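Local coordinates for devB protein (Vibrio cholerae O1 biovar eltor str. N16961, PDB 1Y89) that probably hydrolyses 6-phosphogluconolactone to 6-phosphogluconate in the pentose phosphate pathway, at residues Ile57-Asn61 and Leu62-Trp66; Tyr189-Gly193 and Ala194-Glu198. All coordinates share one frame; numbering follows the deposited sequence.

Interaction 1: Ile57-Asn61 and Leu62-Trp66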
loop_
_atom_site.group_PDB
_atom_site.type_symbol
_atom_site.label_atom_id
_atom_site.label_comp_id
_atom_site.label_asym_id
_atom_site.label_seq_id
_atom_site.Cartn_x
_atom_site.Cartn_y
_atom_site.Cartn_z
ATOM N N ILE A 57 5.693 20.019 -8.763
ATOM C CA ILE A 57 4.412 19.432 -9.157
ATOM C C ILE A 57 3.929 20.145 -10.430
ATOM O O ILE A 57 3.930 21.377 -10.505
ATOM C CB ILE A 57 3.355 19.499 -8.032
ATOM C CG1 ILE A 57 3.811 18.585 -6.882
ATOM C CG2 ILE A 57 1.942 19.117 -8.593
ATOM C CD1 ILE A 57 2.805 18.482 -5.711
ATOM N N GLN A 58 3.546 19.372 -11.438
ATOM C CA GLN A 58 3.068 19.989 -12.678
ATOM C C GLN A 58 1.599 20.282 -12.532
ATOM O O GLN A 58 0.751 19.502 -12.987
ATOM C CB GLN A 58 3.392 19.076 -13.871
ATOM C CG GLN A 58 4.916 18.770 -13.954
ATOM C CD GLN A 58 5.788 20.021 -14.155
ATOM O OE1 GLN A 58 5.644 20.752 -15.159
ATOM N NE2 GLN A 58 6.717 20.274 -13.200
ATOM N N TRP A 59 1.295 21.398 -11.864
ATOM C CA TRP A 59 -0.099 21.774 -11.515
ATOM C C TRP A 59 -1.032 21.832 -12.708
ATOM O O TRP A 59 -2.235 21.625 -12.558
ATOM C CB TRP A 59 -0.123 23.131 -10.778
ATOM C CG TRP A 59 0.695 23.094 -9.516
ATOM C CD1 TRP A 59 1.925 23.654 -9.323
ATOM C CD2 TRP A 59 0.375 22.392 -8.313
ATOM N NE1 TRP A 59 2.373 23.374 -8.047
ATOM C CE2 TRP A 59 1.427 22.615 -7.406
ATOM C CE3 TRP A 59 -0.741 21.635 -7.888
ATOM C CZ2 TRP A 59 1.427 22.079 -6.116
ATOM C CZ3 TRP A 59 -0.740 21.107 -6.588
ATOM C CH2 TRP A 59 0.332 21.335 -5.734
ATOM N N LYS A 60 -0.476 22.131 -13.892
ATOM C CA LYS A 60 -1.267 22.206 -15.120
ATOM C C LYS A 60 -1.981 20.886 -15.490
ATOM O O LYS A 60 -2.996 20.908 -16.198
ATOM C CB LYS A 60 -0.410 22.703 -16.309
ATOM C CG LYS A 60 0.625 21.684 -16.756
ATOM C CD LYS A 60 1.628 22.244 -17.790
ATOM C CE LYS A 60 2.815 21.268 -18.015
ATOM N NZ LYS A 60 3.684 21.735 -19.181
ATOM N N ASN A 61 -1.444 19.756 -15.017
ATOM C CA ASN A 61 -2.016 18.416 -15.239
ATOM C C ASN A 61 -3.004 17.930 -14.161
ATOM O O ASN A 61 -3.717 16.934 -14.342
ATOM C CB ASN A 61 -0.886 17.386 -15.390
ATOM C CG ASN A 61 -0.066 17.626 -16.614
ATOM O OD1 ASN A 61 -0.590 18.122 -17.625
ATOM N ND2 ASN A 61 1.228 17.268 -16.560
ATOM N N LEU A 62 -3.068 18.648 -13.042
ATOM C CA LEU A 62 -3.956 18.241 -11.931
ATOM C C LEU A 62 -5.234 19.057 -11.944
ATOM O O LEU A 62 -5.204 20.245 -12.204
ATOM C CB LEU A 62 -3.244 18.401 -10.565
ATOM C CG LEU A 62 -1.920 17.672 -10.324
ATOM C CD1 LEU A 62 -1.458 17.801 -8.876
ATOM C CD2 LEU A 62 -2.021 16.205 -10.707
ATOM N N HIS A 63 -6.367 18.403 -11.690
ATOM C CA HIS A 63 -7.648 19.079 -11.560
ATOM C C HIS A 63 -8.206 18.787 -10.190
ATOM O O HIS A 63 -8.309 17.620 -9.802
ATOM C CB HIS A 63 -8.624 18.591 -12.658
ATOM C CG HIS A 63 -8.231 19.059 -14.023
ATOM N ND1 HIS A 63 -8.867 20.096 -14.667
ATOM C CD2 HIS A 63 -7.185 18.703 -14.816
ATOM C CE1 HIS A 63 -8.280 20.311 -15.836
ATOM N NE2 HIS A 63 -7.250 19.484 -15.945
ATOM N N PHE A 64 -8.532 19.830 -9.443
ATOM C CA PHE A 64 -9.051 19.641 -8.096
ATOM C C PHE A 64 -10.529 19.898 -8.043
ATOM O O PHE A 64 -11.016 20.923 -8.559
ATOM C CB PHE A 64 -8.337 20.549 -7.069
ATOM C CG PHE A 64 -6.926 20.143 -6.811
ATOM C CD1 PHE A 64 -6.622 18.853 -6.384
ATOM C CD2 PHE A 64 -5.899 21.035 -6.997
ATOM C CE1 PHE A 64 -5.282 18.466 -6.138
ATOM C CE2 PHE A 64 -4.563 20.656 -6.760
ATOM C CZ PHE A 64 -4.262 19.367 -6.332
ATOM N N TRP A 65 -11.210 18.952 -7.392
ATOM C CA TRP A 65 -12.643 19.029 -7.145
ATOM C C TRP A 65 -12.791 18.773 -5.648
ATOM O O TRP A 65 -11.796 18.458 -4.994
ATOM C CB TRP A 65 -13.394 17.950 -7.924
ATOM C CG TRP A 65 -13.154 17.975 -9.410
ATOM C CD1 TRP A 65 -12.030 17.511 -10.071
ATOM C CD2 TRP A 65 -14.051 18.433 -10.411
ATOM N NE1 TRP A 65 -12.180 17.686 -11.434
ATOM C CE2 TRP A 65 -13.422 18.219 -11.669
ATOM C CE3 TRP A 65 -15.340 18.983 -10.381
ATOM C CZ2 TRP A 65 -14.019 18.566 -12.868
ATOM C CZ3 TRP A 65 -15.943 19.326 -11.587
ATOM C CH2 TRP A 65 -15.274 19.114 -12.819
ATOM N N TRP A 66 -14.004 18.946 -5.128
ATOM C CA TRP A 66 -14.325 18.714 -3.721
ATOM C C TRP A 66 -15.305 17.580 -3.532
ATOM O O TRP A 66 -16.322 17.518 -4.257
ATOM C CB TRP A 66 -14.812 20.018 -3.050
ATOM C CG TRP A 66 -13.599 20.810 -2.638
ATOM C CD1 TRP A 66 -13.007 20.841 -1.400
ATOM C CD2 TRP A 66 -12.774 21.592 -3.499
ATOM N NE1 TRP A 66 -11.875 21.606 -1.447
ATOM C CE2 TRP A 66 -11.699 22.069 -2.727
ATOM C CE3 TRP A 66 -12.834 21.926 -4.873
ATOM C CZ2 TRP A 66 -10.695 22.908 -3.263
ATOM C CZ3 TRP A 66 -11.832 22.746 -5.411
ATOM C CH2 TRP A 66 -10.768 23.206 -4.615
HETATM O O HOH W 1 -4.915 19.295 -17.650
#

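Interaction 2: Tyr189-Gly193 and Ala194-Glu198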
loop_
_atom_site.group_PDB
_atom_site.type_symbol
_atom_site.label_atom_id
_atom_site.label_comp_id
_atom_site.label_asym_id
_atom_site.label_seq_id
_atom_site.Cartn_x
_atom_site.Cartn_y
_atom_site.Cartn_z
ATOM N N TYR A 189 -9.176 6.993 2.664
ATOM C CA TYR A 189 -9.674 7.556 3.920
ATOM C C TYR A 189 -8.485 7.936 4.793
ATOM O O TYR A 189 -7.646 7.077 5.086
ATOM C CB TYR A 189 -10.523 6.529 4.661
ATOM C CG TYR A 189 -11.831 6.210 3.972
ATOM C CD1 TYR A 189 -12.903 7.111 4.043
ATOM C CD2 TYR A 189 -12.014 4.985 3.286
ATOM C CE1 TYR A 189 -14.114 6.847 3.439
ATOM C CE2 TYR A 189 -13.239 4.692 2.649
ATOM C CZ TYR A 189 -14.284 5.624 2.751
ATOM O OH TYR A 189 -15.505 5.389 2.155
ATOM N N LEU A 190 -8.382 9.223 5.134
ATOM C CA LEU A 190 -7.208 9.760 5.815
ATOM C C LEU A 190 -7.656 9.964 7.256
ATOM O O LEU A 190 -8.456 10.866 7.555
ATOM C CB LEU A 190 -6.759 11.087 5.187
ATOM C CG LEU A 190 -6.561 11.068 3.658
ATOM C CD1 LEU A 190 -6.076 12.473 3.167
ATOM C CD2 LEU A 190 -5.588 9.915 3.227
ATOM N N VAL A 191 -7.160 9.092 8.143
ATOM C CA VAL A 191 -7.749 8.982 9.487
ATOM C C VAL A 191 -6.623 9.016 10.498
ATOM O O VAL A 191 -5.994 7.989 10.743
ATOM C CB VAL A 191 -8.561 7.680 9.643
ATOM C CG1 VAL A 191 -9.284 7.664 10.991
ATOM C CG2 VAL A 191 -9.587 7.552 8.496
ATOM N N LEU A 192 -6.393 10.204 11.064
ATOM C CA LEU A 192 -5.260 10.466 11.930
ATOM C C LEU A 192 -5.669 10.907 13.328
ATOM O O LEU A 192 -6.665 11.619 13.498
ATOM C CB LEU A 192 -4.354 11.541 11.311
ATOM C CG LEU A 192 -3.362 11.022 10.264
ATOM C CD1 LEU A 192 -3.997 10.311 9.088
ATOM C CD2 LEU A 192 -2.479 12.152 9.772
ATOM N N GLY A 193 -4.881 10.484 14.322
ATOM C CA GLY A 193 -4.985 11.006 15.701
ATOM C C GLY A 193 -5.755 10.085 16.643
ATOM O O GLY A 193 -6.569 9.250 16.211
ATOM N N ALA A 194 -5.487 10.233 17.941
ATOM C CA ALA A 194 -6.081 9.389 18.966
ATOM C C ALA A 194 -7.604 9.499 18.984
ATOM O O ALA A 194 -8.293 8.557 19.392
ATOM C CB ALA A 194 -5.493 9.759 20.369
ATOM N N GLY A 195 -8.118 10.645 18.548
ATOM C CA GLY A 195 -9.567 10.907 18.473
ATOM C C GLY A 195 -10.310 9.949 17.556
ATOM O O GLY A 195 -11.528 9.744 17.706
ATOM N N LYS A 196 -9.575 9.332 16.617
ATOM C CA LYS A 196 -10.165 8.389 15.671
ATOM C C LYS A 196 -9.943 6.916 16.032
ATOM O O LYS A 196 -10.451 6.038 15.353
ATOM C CB LYS A 196 -9.631 8.680 14.267
ATOM C CG LYS A 196 -10.014 10.102 13.723
ATOM C CD LYS A 196 -11.547 10.280 13.545
ATOM C CE LYS A 196 -11.943 11.774 13.256
ATOM N NZ LYS A 196 -11.542 12.160 11.880
ATOM N N ALA A 197 -9.185 6.645 17.090
ATOM C CA ALA A 197 -8.833 5.249 17.411
ATOM C C ALA A 197 -10.019 4.313 17.643
ATOM O O ALA A 197 -9.982 3.126 17.279
ATOM C CB ALA A 197 -7.813 5.179 18.589
ATOM N N GLU A 198 -11.063 4.848 18.273
ATOM C CA GLU A 198 -12.225 4.079 18.667
ATOM C C GLU A 198 -13.016 3.639 17.427
ATOM O O GLU A 198 -13.398 2.459 17.260
ATOM C CB GLU A 198 -13.083 4.930 19.641
ATOM C CG GLU A 198 -14.326 4.244 20.168
ATOM C CD GLU A 198 -14.918 4.956 21.408
ATOM O OE1 GLU A 198 -14.367 5.993 21.854
ATOM O OE2 GLU A 198 -15.928 4.459 21.953
#

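Interaction 1: Ile57-Asn61 and Leu62-Trp66
Leu62 meets Ile57 and Trp59 in a small apolar cluster where the chain turns from loop into strand. Its CD1 lies 3.7 Å from Ile57 CG2, the two side chains crossing at about a right angle, and 4.0 Å from Trp59 CE3. With CG1 beside the backbone N (chi1 -67°), Ile57 CG2 is anti to that nitrogen and sits 3.5 Å above the plane of the Trp59 ring, over its centre. Trp59 and Phe64 meet at their edges, with Trp59 CZ3 3.9 Å from Phe64 CE2. Met94 touches both of these rings, while Leu22 and Met21 of helix 10-25 back Ile57 and Leu62 respectively.

Among the polar links, Leu62 N donates to Trp59 O at 3.1 Å, closing the 3-10 turn. One water bridges the turn: it donates to Lys60 O and hydrogen-bonds His63 NE2, each at 2.9 Å, lying in the plane of the imidazole. His63 ND1 is taken by His100, so both ring nitrogens have partners and the ring's rotation is fixed.

A short 3-10 turn, 59-61, thus feeds strand 62-70, the parallel strand that ends a right-handed beta-alpha-beta crossover from strand 31-35, as is usual in Rossmann-like sheets.

Interaction 2: Tyr189-Gly193 and Ala194-Glu198
Gly193 O takes the hydrogen bond from Lys196 N, 3.0 Å long with an N-H...O angle of 160°, as the chain coils back towards the end of the strand. The next link follows one residue on, where Ala197 N donates to Ala194 O at 3.1 Å, and the chain passes into helix 197-205. Gly193 makes the bend with a positive phi of 100°, and its own N is held by a carboxylate oxygen of Asp230.

Side-chain packing centres on Lys196 and Val191. Lys196 CB lies 3.4 Å from Val191 CG1, a tight approach for two carbons, and Lys196 CG is 3.7 Å from the same methyl. Val191 presents that methyl by setting CG1 anti to its backbone N, and the two side chains cross at about a right angle. On its other contacts, Lys196 CG is 3.7 Å from Leu192 O. Bends at chi2 and chi4 turn the lysine chain back, and NZ hydrogen-bonds Val139 O. A phosphate ion, probably from the crystallisation liquor, lies near the same NZ, in a long and weak ionic contact. Its presence is consistent with a pocket for the phosphate of a sugar phosphate, though the ion alone does not prove it.

The turn joins the C-terminal end of strand 186-191 to helix 197-205, opening the beta-alpha-beta crossover to strand 224-230. Val191 packs on Leu229 of that strand, and Leu192 lies against helices 10-25 and 39-48.

Interaction 1 precedes interaction 2 in the sequence. Their centres are about 27 Å apart, with the middle of the molecule between them, and their nearest atoms stay about 11 Å apart. Both belong to the same mixed sheet, on strands 62-70 and 186-191, which run parallel with strands 31-35 and 134-137 between them. Because residues 57-66 enter one strand at its start and residues 189-198 leave the other at its end, they lie at opposite ends of parallel strands: one finishes a crossover, the other begins one. The strand-end loop is where Rossmann-like folds commonly place ligands, consistent with the phosphate near interaction 2.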